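Local atomic coordinates of protein ACDH-11, isoform b (Caenorhabditis elegans, PDB entry 4Y9J), a protein that belongs to the acyl-CoA dehydrogenase family of flavoproteins and binds flavin-adenine dinucleotide within an assembly of four chains. Residues P77-Q82 against I269-L274; G187-E192 against D230-L235; K221-A226 against L283-L288. One frame throughout, in Å; residues are numbered along the deposited sequence. Where two conformers were deposited one is given.

Interaction 1 of 3, residues P77-Q82 against I269-L274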
# COMPACT_ATOMS: atom_id res chain seq x y z
N PRO B 77 0.05 -1.28 12.55
CA PRO B 77 0.45 0.04 13.02
C PRO B 77 1.34 0.78 12.03
O PRO B 77 2.13 0.14 11.31
CB PRO B 77 1.29 -0.26 14.28
CG PRO B 77 1.16 -1.68 14.51
CD PRO B 77 0.47 -2.36 13.44
N ARG B 78 1.27 2.09 12.08
CA ARG B 78 2.10 2.95 11.27
C ARG B 78 2.64 4.06 12.12
O ARG B 78 2.11 4.36 13.20
CB ARG B 78 1.29 3.57 10.08
CG ARG B 78 0.66 2.53 9.20
CD ARG B 78 -0.16 3.13 8.02
NE ARG B 78 -1.58 3.41 8.31
CZ ARG B 78 -2.08 4.64 8.45
NH1 ARG B 78 -1.27 5.70 8.41
NH2 ARG B 78 -3.38 4.82 8.64
N LEU B 79 3.74 4.64 11.66
CA LEU B 79 4.48 5.71 12.34
C LEU B 79 4.68 6.88 11.40
O LEU B 79 5.10 6.67 10.23
CB LEU B 79 5.83 5.19 12.83
CG LEU B 79 6.80 6.22 13.35
CD1 LEU B 79 6.22 6.88 14.60
CD2 LEU B 79 8.21 5.63 13.60
N GLU B 80 4.32 8.08 11.82
CA GLU B 80 4.63 9.31 11.09
C GLU B 80 5.50 10.19 11.89
O GLU B 80 5.11 10.65 12.96
CB GLU B 80 3.37 10.08 10.77
CG GLU B 80 2.47 9.31 9.82
CD GLU B 80 1.12 9.95 9.52
OE1 GLU B 80 0.77 11.03 10.04
OE2 GLU B 80 0.37 9.30 8.76
N HIS B 81 6.69 10.42 11.38
CA HIS B 81 7.67 11.21 12.09
C HIS B 81 7.23 12.63 12.27
O HIS B 81 7.40 13.17 13.37
CB HIS B 81 9.05 11.24 11.38
CG HIS B 81 9.79 9.93 11.38
ND1 HIS B 81 9.83 9.06 12.46
CD2 HIS B 81 10.60 9.37 10.44
CE1 HIS B 81 10.58 8.01 12.17
NE2 HIS B 81 11.05 8.17 10.94
N GLN B 82 6.80 13.26 11.18
CA GLN B 82 6.52 14.68 11.13
C GLN B 82 5.02 14.88 10.85
O GLN B 82 4.35 14.01 10.27
CB GLN B 82 7.30 15.36 9.94
CG GLN B 82 8.66 14.74 9.54
CD GLN B 82 9.74 14.83 10.60
OE1 GLN B 82 10.69 13.97 10.69
NE2 GLN B 82 9.60 15.81 11.43
N ILE B 269 12.21 10.97 23.72
CA ILE B 269 12.30 9.79 22.93
C ILE B 269 11.86 10.13 21.52
O ILE B 269 10.95 10.92 21.34
CB ILE B 269 11.31 8.71 23.45
CG1 ILE B 269 11.77 8.18 24.81
CG2 ILE B 269 11.07 7.57 22.47
CD1 ILE B 269 10.59 7.59 25.61
N GLN B 270 12.53 9.55 20.54
CA GLN B 270 12.11 9.61 19.14
C GLN B 270 12.01 8.21 18.64
O GLN B 270 12.87 7.32 18.99
CB GLN B 270 13.11 10.39 18.27
CG GLN B 270 12.91 11.89 18.33
CD GLN B 270 13.83 12.61 17.35
OE1 GLN B 270 14.56 11.99 16.64
NE2 GLN B 270 13.82 13.88 17.39
N MET B 271 10.98 7.93 17.87
CA MET B 271 10.85 6.62 17.32
C MET B 271 11.51 6.64 15.93
O MET B 271 11.04 7.31 14.98
CB MET B 271 9.40 6.23 17.20
CG MET B 271 8.57 6.25 18.49
SD MET B 271 6.96 5.42 18.24
CE MET B 271 6.20 5.96 19.76
N VAL B 272 12.58 5.91 15.79
CA VAL B 272 13.34 5.94 14.55
C VAL B 272 12.58 5.27 13.43
O VAL B 272 12.56 5.82 12.33
CB VAL B 272 14.75 5.32 14.75
CG1 VAL B 272 15.54 5.33 13.43
CG2 VAL B 272 15.52 6.09 15.80
N ARG B 273 12.03 4.09 13.67
CA ARG B 273 11.21 3.34 12.74
C ARG B 273 10.43 2.26 13.44
O ARG B 273 10.75 1.92 14.58
CB ARG B 273 12.08 2.70 11.61
CG ARG B 273 13.00 1.67 12.21
CD ARG B 273 14.15 1.30 11.32
NE ARG B 273 13.68 0.47 10.31
CZ ARG B 273 13.87 -0.84 10.23
NH1 ARG B 273 14.56 -1.48 11.11
NH2 ARG B 273 13.39 -1.50 9.19
N LEU B 274 9.39 1.73 12.80
CA LEU B 274 8.79 0.51 13.21
C LEU B 274 9.51 -0.66 12.53
O LEU B 274 9.90 -0.51 11.33
CB LEU B 274 7.31 0.42 12.95
CG LEU B 274 6.49 1.50 13.66
CD1 LEU B 274 5.01 1.32 13.28
CD2 LEU B 274 6.75 1.53 15.14
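Leu79 sets its methyls against Met271 and the backbone beyond it, and its CB against Leu274. Its CG stands anti to the backbone N (chi1 170°), and the two methyls beyond it divide the work. CD2 lies 3.6 Å from Met271 O and 3.8 Å from Met271 CB, while CD1 sits 4.0 Å from Met271 SD, where the extended methionine chain crosses the leucine obliquely. Closer to the backbone, Leu79 CB meets Leu274 CG at 3.8 Å. Leu274 in turn sends CD1 to the carbonyl of Pro77, 3.7 Å from its O. Leucine suits position 79 because its fork brings one methyl to the root of the Met271 side chain and the other to its sulfur.

The two strands run roughly antiparallel, at 148°, yet their axes stay 7.2 Å apart, and no clear hydrogen bond bridges them: this is side-chain packing between two sheets. Strand 78-80 forms a hairpin with 88-93 in the N-terminal part of the acyl-CoA dehydrogenase fold, and 269-274 pairs with 285-298 in the beta sheet of the middle domain. Asp90 of the hairpin adds a hydrogen bond to Met271 N.

His81 closes one end. Its ring presents the CE1 corner to two main-chain oxygens near the ring plane, CE1 lying 2.9 Å from Met271 O and 3.0 Å from Val272 O. Both approaches are unusually short for carbon and oxygen, and their details are doubtful. Arg78 NH2 reaches Glu75 of the third subunit, whereas Arg273 splits between Glu287 of its own chain and Asp429 of the fourth subunit.

Interaction 2 of 3, residues G187-E192 against D230-L235. With FAD (flavin-adenine dinucleotide), chain E.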
# COMPACT_ATOMS: atom_id res chain seq x y z
N GLY B 187 6.11 -1.44 28.89
CA GLY B 187 7.12 -2.08 28.04
C GLY B 187 8.37 -2.43 28.82
O GLY B 187 8.42 -2.24 30.03
N GLN B 188 9.34 -3.01 28.12
CA GLN B 188 10.55 -3.59 28.72
C GLN B 188 11.60 -3.32 27.63
O GLN B 188 11.53 -3.91 26.56
CB GLN B 188 10.32 -5.11 28.92
CG GLN B 188 11.56 -6.00 29.29
CD GLN B 188 11.30 -7.51 29.19
OE1 GLN B 188 10.24 -7.95 28.72
NE2 GLN B 188 12.31 -8.33 29.56
N TRP B 189 12.56 -2.44 27.92
CA TRP B 189 13.55 -2.00 26.88
C TRP B 189 14.99 -2.41 27.25
O TRP B 189 15.76 -1.64 27.81
CB TRP B 189 13.50 -0.50 26.63
CG TRP B 189 12.16 0.09 26.28
CD1 TRP B 189 11.04 -0.55 25.85
CD2 TRP B 189 11.82 1.47 26.35
NE1 TRP B 189 10.01 0.35 25.66
CE2 TRP B 189 10.45 1.59 25.97
CE3 TRP B 189 12.52 2.61 26.71
CZ2 TRP B 189 9.82 2.78 25.90
CZ3 TRP B 189 11.88 3.80 26.67
CH2 TRP B 189 10.53 3.88 26.27
N MET B 190 15.34 -3.62 26.89
CA MET B 190 16.63 -4.19 27.16
C MET B 190 17.58 -4.28 25.98
O MET B 190 18.82 -3.95 26.09
CB MET B 190 16.47 -5.61 27.73
CG MET B 190 16.01 -5.57 29.16
SD MET B 190 15.62 -7.20 29.89
CE MET B 190 17.23 -8.02 29.81
N THR B 191 17.04 -4.76 24.88
CA THR B 191 17.79 -5.12 23.71
C THR B 191 18.37 -3.92 23.01
O THR B 191 17.65 -2.94 22.74
CB THR B 191 17.00 -5.99 22.77
OG1 THR B 191 16.56 -7.16 23.43
CG2 THR B 191 17.83 -6.33 21.53
N GLU B 192 19.67 -3.99 22.72
CA GLU B 192 20.33 -2.93 21.97
C GLU B 192 21.06 -3.51 20.75
O GLU B 192 21.16 -4.73 20.62
CB GLU B 192 21.24 -2.14 22.88
CG GLU B 192 20.48 -1.51 24.09
CD GLU B 192 21.16 -0.35 24.74
OE1 GLU B 192 22.21 0.15 24.25
OE2 GLU B 192 20.66 0.06 25.84
N ASP B 230 2.20 2.84 28.58
CA ASP B 230 2.27 4.04 29.39
C ASP B 230 3.59 4.23 30.09
O ASP B 230 4.01 5.37 30.33
CB ASP B 230 1.11 4.03 30.37
CG ASP B 230 -0.20 3.78 29.66
OD1 ASP B 230 -0.70 4.77 29.12
OD2 ASP B 230 -0.64 2.57 29.55
N VAL B 231 4.22 3.12 30.49
CA VAL B 231 5.51 3.13 31.18
C VAL B 231 6.39 2.03 30.60
O VAL B 231 5.94 1.16 29.86
CB VAL B 231 5.38 2.90 32.70
CG1 VAL B 231 4.64 4.03 33.37
CG2 VAL B 231 4.73 1.55 32.99
N ALA B 232 7.66 2.07 30.99
CA ALA B 232 8.60 1.06 30.62
C ALA B 232 9.68 0.92 31.66
O ALA B 232 10.03 1.87 32.32
CB ALA B 232 9.22 1.38 29.26
N LEU B 233 10.17 -0.29 31.78
CA LEU B 233 11.36 -0.59 32.55
C LEU B 233 12.50 -0.70 31.58
O LEU B 233 12.35 -1.34 30.53
CB LEU B 233 11.15 -1.88 33.30
CG LEU B 233 10.09 -1.78 34.46
CD1 LEU B 233 9.89 -3.11 35.15
CD2 LEU B 233 10.67 -0.90 35.52
N THR B 234 13.66 -0.15 31.96
CA THR B 234 14.84 -0.28 31.13
C THR B 234 16.11 -0.26 31.94
O THR B 234 16.07 -0.00 33.14
CB THR B 234 14.86 0.88 30.06
OG1 THR B 234 15.86 0.63 29.05
CG2 THR B 234 15.03 2.18 30.69
N LEU B 235 17.23 -0.64 31.31
CA LEU B 235 18.54 -0.69 31.96
C LEU B 235 19.37 0.38 31.35
O LEU B 235 19.21 0.62 30.15
CB LEU B 235 19.21 -2.00 31.62
CG LEU B 235 18.46 -3.21 32.16
CD1 LEU B 235 19.17 -4.48 31.67
CD2 LEU B 235 18.37 -3.23 33.70
PA FAD E . 21.82 -12.57 19.51
O1A FAD E . 22.17 -12.82 20.98
O2A FAD E . 22.75 -11.65 18.70
O5B FAD E . 21.90 -13.96 18.68
C5B FAD E . 21.11 -15.06 19.11
C4B FAD E . 21.85 -16.31 18.74
O4B FAD E . 23.11 -16.23 19.46
C3B FAD E . 21.15 -17.57 19.13
O3B FAD E . 21.67 -18.74 18.39
C2B FAD E . 21.70 -17.73 20.53
O2B FAD E . 21.56 -19.08 21.01
C1B FAD E . 23.18 -17.35 20.31
N9A FAD E . 23.87 -17.05 21.59
C8A FAD E . 23.78 -15.90 22.32
N7A FAD E . 24.50 -16.03 23.47
C5A FAD E . 25.10 -17.26 23.45
C6A FAD E . 25.99 -18.01 24.34
N6A FAD E . 26.44 -17.44 25.49
N1A FAD E . 26.35 -19.26 23.94
C2A FAD E . 25.89 -19.81 22.81
N3A FAD E . 25.09 -19.19 21.95
C4A FAD E . 24.67 -17.93 22.22
N1 FAD E . 13.75 -6.84 23.32
C2 FAD E . 13.40 -5.89 24.23
O2 FAD E . 14.24 -5.63 25.14
N3 FAD E . 12.24 -5.33 24.30
C4 FAD E . 11.25 -5.52 23.45
O4 FAD E . 10.19 -4.94 23.55
C4X FAD E . 11.55 -6.54 22.38
N5 FAD E . 10.59 -6.70 21.37
C5X FAD E . 11.00 -7.67 20.40
C6 FAD E . 10.02 -7.91 19.39
C7 FAD E . 10.33 -8.90 18.39
C7M FAD E . 9.25 -9.13 17.38
C8 FAD E . 11.63 -9.53 18.41
C8M FAD E . 11.98 -10.56 17.32
C9 FAD E . 12.59 -9.29 19.39
C9A FAD E . 12.30 -8.32 20.41
N10 FAD E . 13.25 -8.05 21.36
C10 FAD E . 12.88 -7.11 22.35
C1' FAD E . 14.55 -8.60 21.31
C2' FAD E . 14.80 -10.04 21.78
O2' FAD E . 14.81 -10.16 23.19
C3' FAD E . 16.14 -10.50 21.21
O3' FAD E . 15.95 -10.55 19.82
C4' FAD E . 16.55 -11.84 21.78
O4' FAD E . 16.76 -11.77 23.20
C5' FAD E . 17.80 -12.38 21.08
O5' FAD E . 18.92 -11.41 21.24
P FAD E . 19.60 -10.80 19.84
O1P FAD E . 18.49 -10.38 18.96
O2P FAD E . 20.67 -9.83 20.27
O3P FAD E . 20.32 -12.13 19.22
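The indole of Trp189 carries Ala232 on one face: the methyl CB sits 3.5 Å above the ring plane, displaced toward the rim and nearest CE2. It makes a CH-pi contact with the six-membered ring, 21° off the normal to its centroid. Alanine suits the place because its short side chain lets the broad indole settle close to the neighbouring strand. The second flat group, the flavin of FAD, is met by main-chain atoms around its pyrimidine part. Flavin N3 donates to Gln188 O at 2.8 Å. Flavin O2 accepts one hydrogen bond from the amide of Met190 and another from the amide of Thr191. Flavin N1 takes the hydroxyl of Thr191 OG1 at 2.8 Å, whose chi1 of -58° holds OG1 beside its own backbone N.

Between the strands the pairing is parallel, as part of the mixed beta sheet of the acyl-CoA dehydrogenase middle domain. Gly187 N bonds to Val231 O, Leu233 N to Gly187 O, and Trp189 N to Leu233 O at 2.8 Å. The middle bond is the longest, 3.2 Å from Leu233 N to Gly187 O. Glycine suits position 187 because a CB there would run into the indole NE1 of Trp189; its CA lies 4.3 Å from Ala232 CA.

Past Trp189 the pairing gives way to a side-chain bond. Thr234 OG1, anti to its backbone N, donates to a lone pair of Trp189 O at 2.6 Å; both oxygens also accept from Lys221 NZ. Leu235 N, the next amide along, is buried without a partner.

Interaction 3 of 3, residues K221-A226 against L283-L288. With FAD (flavin-adenine dinucleotide), chain E.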
# COMPACT_ATOMS: atom_id res chain seq x y z
N LYS B 221 17.47 2.09 21.86
CA LYS B 221 16.81 0.82 22.16
C LYS B 221 16.42 0.19 20.83
O LYS B 221 15.67 0.74 20.04
CB LYS B 221 15.63 1.07 23.07
CG LYS B 221 16.05 1.66 24.39
CD LYS B 221 16.99 0.71 25.18
CE LYS B 221 17.51 1.36 26.44
NZ LYS B 221 18.20 0.35 27.29
N TRP B 222 16.95 -0.99 20.57
CA TRP B 222 16.91 -1.60 19.24
C TRP B 222 15.64 -2.34 18.95
O TRP B 222 15.30 -2.44 17.78
CB TRP B 222 18.14 -2.52 19.11
CG TRP B 222 18.36 -3.28 17.86
CD1 TRP B 222 18.73 -4.61 17.81
CD2 TRP B 222 18.46 -2.79 16.53
NE1 TRP B 222 18.93 -5.01 16.52
CE2 TRP B 222 18.80 -3.90 15.70
CE3 TRP B 222 18.34 -1.52 15.93
CZ2 TRP B 222 18.96 -3.77 14.32
CZ3 TRP B 222 18.48 -1.40 14.55
CH2 TRP B 222 18.77 -2.52 13.76
N PHE B 223 15.00 -2.91 19.97
CA PHE B 223 13.66 -3.50 19.86
C PHE B 223 12.88 -3.00 21.07
O PHE B 223 13.25 -3.34 22.20
CB PHE B 223 13.59 -5.04 19.94
CG PHE B 223 14.06 -5.76 18.69
CD1 PHE B 223 15.41 -5.78 18.33
CD2 PHE B 223 13.15 -6.33 17.81
CE1 PHE B 223 15.82 -6.44 17.13
CE2 PHE B 223 13.57 -6.96 16.63
CZ PHE B 223 14.89 -7.00 16.31
N SER B 224 11.80 -2.25 20.80
CA SER B 224 10.89 -1.79 21.89
C SER B 224 9.46 -2.04 21.49
O SER B 224 8.88 -1.26 20.72
CB SER B 224 11.11 -0.28 22.10
OG SER B 224 12.38 -0.04 22.58
N SER B 225 8.92 -3.15 21.92
CA SER B 225 7.57 -3.54 21.63
C SER B 225 6.52 -2.82 22.50
O SER B 225 6.79 -2.43 23.62
CB SER B 225 7.43 -5.05 21.78
OG SER B 225 8.12 -5.72 20.75
N ALA B 226 5.34 -2.62 21.91
CA ALA B 226 4.19 -1.96 22.57
C ALA B 226 4.57 -0.58 22.99
O ALA B 226 4.39 -0.18 24.16
CB ALA B 226 3.69 -2.79 23.75
N LEU B 283 1.53 -5.88 16.51
CA LEU B 283 2.21 -5.22 17.62
C LEU B 283 3.14 -4.09 17.15
O LEU B 283 4.00 -4.33 16.30
CB LEU B 283 3.01 -6.31 18.36
CG LEU B 283 4.00 -5.88 19.39
CD1 LEU B 283 3.26 -5.45 20.64
CD2 LEU B 283 4.86 -7.08 19.76
N PRO B 284 3.05 -2.89 17.73
CA PRO B 284 4.02 -1.91 17.24
C PRO B 284 5.37 -2.10 17.92
O PRO B 284 5.43 -2.01 19.15
CB PRO B 284 3.43 -0.59 17.65
CG PRO B 284 2.40 -0.93 18.66
CD PRO B 284 1.96 -2.28 18.48
N THR B 285 6.38 -2.44 17.19
CA THR B 285 7.72 -2.60 17.75
C THR B 285 8.59 -1.58 17.08
O THR B 285 8.74 -1.56 15.85
CB THR B 285 8.26 -4.04 17.56
OG1 THR B 285 7.39 -5.01 18.17
CG2 THR B 285 9.69 -4.18 18.05
N ALA B 286 9.22 -0.71 17.87
CA ALA B 286 10.03 0.38 17.35
C ALA B 286 11.46 0.30 17.73
O ALA B 286 11.86 -0.42 18.67
CB ALA B 286 9.45 1.71 17.89
N GLU B 287 12.27 1.07 17.04
CA GLU B 287 13.58 1.46 17.53
C GLU B 287 13.44 2.85 18.15
O GLU B 287 12.86 3.76 17.53
CB GLU B 287 14.61 1.53 16.42
CG GLU B 287 14.74 0.20 15.67
CD GLU B 287 15.58 0.25 14.41
OE1 GLU B 287 16.37 1.22 14.21
OE2 GLU B 287 15.42 -0.75 13.63
N LEU B 288 14.02 3.02 19.31
CA LEU B 288 13.93 4.27 20.09
C LEU B 288 15.26 4.92 20.27
O LEU B 288 16.21 4.29 20.79
CB LEU B 288 13.26 4.05 21.47
CG LEU B 288 11.89 3.38 21.46
CD1 LEU B 288 11.48 3.22 22.92
CD2 LEU B 288 10.88 4.09 20.64
PA FAD E . 21.82 -12.57 19.51
O1A FAD E . 22.17 -12.82 20.98
O2A FAD E . 22.75 -11.65 18.70
O5B FAD E . 21.90 -13.96 18.68
C5B FAD E . 21.11 -15.06 19.11
C4B FAD E . 21.85 -16.31 18.74
O4B FAD E . 23.11 -16.23 19.46
C3B FAD E . 21.15 -17.57 19.13
O3B FAD E . 21.67 -18.74 18.39
C2B FAD E . 21.70 -17.73 20.53
O2B FAD E . 21.56 -19.08 21.01
C1B FAD E . 23.18 -17.35 20.31
N9A FAD E . 23.87 -17.05 21.59
C8A FAD E . 23.78 -15.90 22.32
N7A FAD E . 24.50 -16.03 23.47
C5A FAD E . 25.10 -17.26 23.45
C6A FAD E . 25.99 -18.01 24.34
N6A FAD E . 26.44 -17.44 25.49
N1A FAD E . 26.35 -19.26 23.94
C2A FAD E . 25.89 -19.81 22.81
N3A FAD E . 25.09 -19.19 21.95
C4A FAD E . 24.67 -17.93 22.22
N1 FAD E . 13.75 -6.84 23.32
C2 FAD E . 13.40 -5.89 24.23
O2 FAD E . 14.24 -5.63 25.14
N3 FAD E . 12.24 -5.33 24.30
C4 FAD E . 11.25 -5.52 23.45
O4 FAD E . 10.19 -4.94 23.55
C4X FAD E . 11.55 -6.54 22.38
N5 FAD E . 10.59 -6.70 21.37
C5X FAD E . 11.00 -7.67 20.40
C6 FAD E . 10.02 -7.91 19.39
C7 FAD E . 10.33 -8.90 18.39
C7M FAD E . 9.25 -9.13 17.38
C8 FAD E . 11.63 -9.53 18.41
C8M FAD E . 11.98 -10.56 17.32
C9 FAD E . 12.59 -9.29 19.39
C9A FAD E . 12.30 -8.32 20.41
N10 FAD E . 13.25 -8.05 21.36
C10 FAD E . 12.88 -7.11 22.35
C1' FAD E . 14.55 -8.60 21.31
C2' FAD E . 14.80 -10.04 21.78
O2' FAD E . 14.81 -10.16 23.19
C3' FAD E . 16.14 -10.50 21.21
O3' FAD E . 15.95 -10.55 19.82
C4' FAD E . 16.55 -11.84 21.78
O4' FAD E . 16.76 -11.77 23.20
C5' FAD E . 17.80 -12.38 21.08
O5' FAD E . 18.92 -11.41 21.24
P FAD E . 19.60 -10.80 19.84
O1P FAD E . 18.49 -10.38 18.96
O2P FAD E . 20.67 -9.83 20.27
O3P FAD E . 20.32 -12.13 19.22
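Ser224 and Lys221 carry the paired main-chain bonds: Lys221 exchanges two with Leu288, and Ser224 two with Ala286. The register slips by one residue in a beta bulge between Lys221 and Ser224, where the chain turns a corner at Trp222. A further bond joins Ala226 N to Pro284 O at 2.8 Å.

Hydroxyl bonds lead to the cofactor. Thr285 OG1, itself bonded to Lys277 NZ, donates to Ser225 OG at 2.8 Å. Ser225 OG, held beside its backbone N (chi1 -69°), donates to flavin N5 at 2.7 Å, and Ser225 N reaches flavin O4 at 2.7 Å. In this antiparallel part of the acyl-CoA dehydrogenase middle-domain sheet, one small serine therefore serves two flavin atoms.

Ionic and polar bonds hold the Glu287 carboxylate: salt bridges from Arg273 and Lys275, and a hydrogen bond with Tyr220.

Van der Waals contacts complete the seat. Phe223 lies against the flavin, with CB 3.3 Å from C10 and CD2 3.4 Å from C9A. Ser224 OG, buried without a polar partner, abuts Leu288 CD1 at 3.4 Å. Trp222 and Glu287 run side by side, their ring and carboxylate planes 47° apart and Trp222 CZ3 3.3 Å from Glu287 OE2.

How the interactions relate
All three contacts reach the middle-domain sheet, and interactions 2 and 3, whose centres lie about 9 Å apart, grip different atoms of the same flavin. They meet through a salt bridge from Lys221 NZ to Glu192 OE2 (2.9 Å) and through packing of Trp189 CZ2 on Leu288 CD1 (3.4 Å). Interaction 1 stands farther out: the side chain of Leu274 is about 11 Å from FAD. Its strand 269-274 neighbours 285-298 of interaction 3, to which Arg273 NH1 is tied through Glu287 OE2 at 2.8 Å. Interactions 1 and 2 touch where Ile269 CD1 packs on Trp189 CH2. The bound undecanethioate ligand touches Gln188, Met190 and Thr191 of interaction 2.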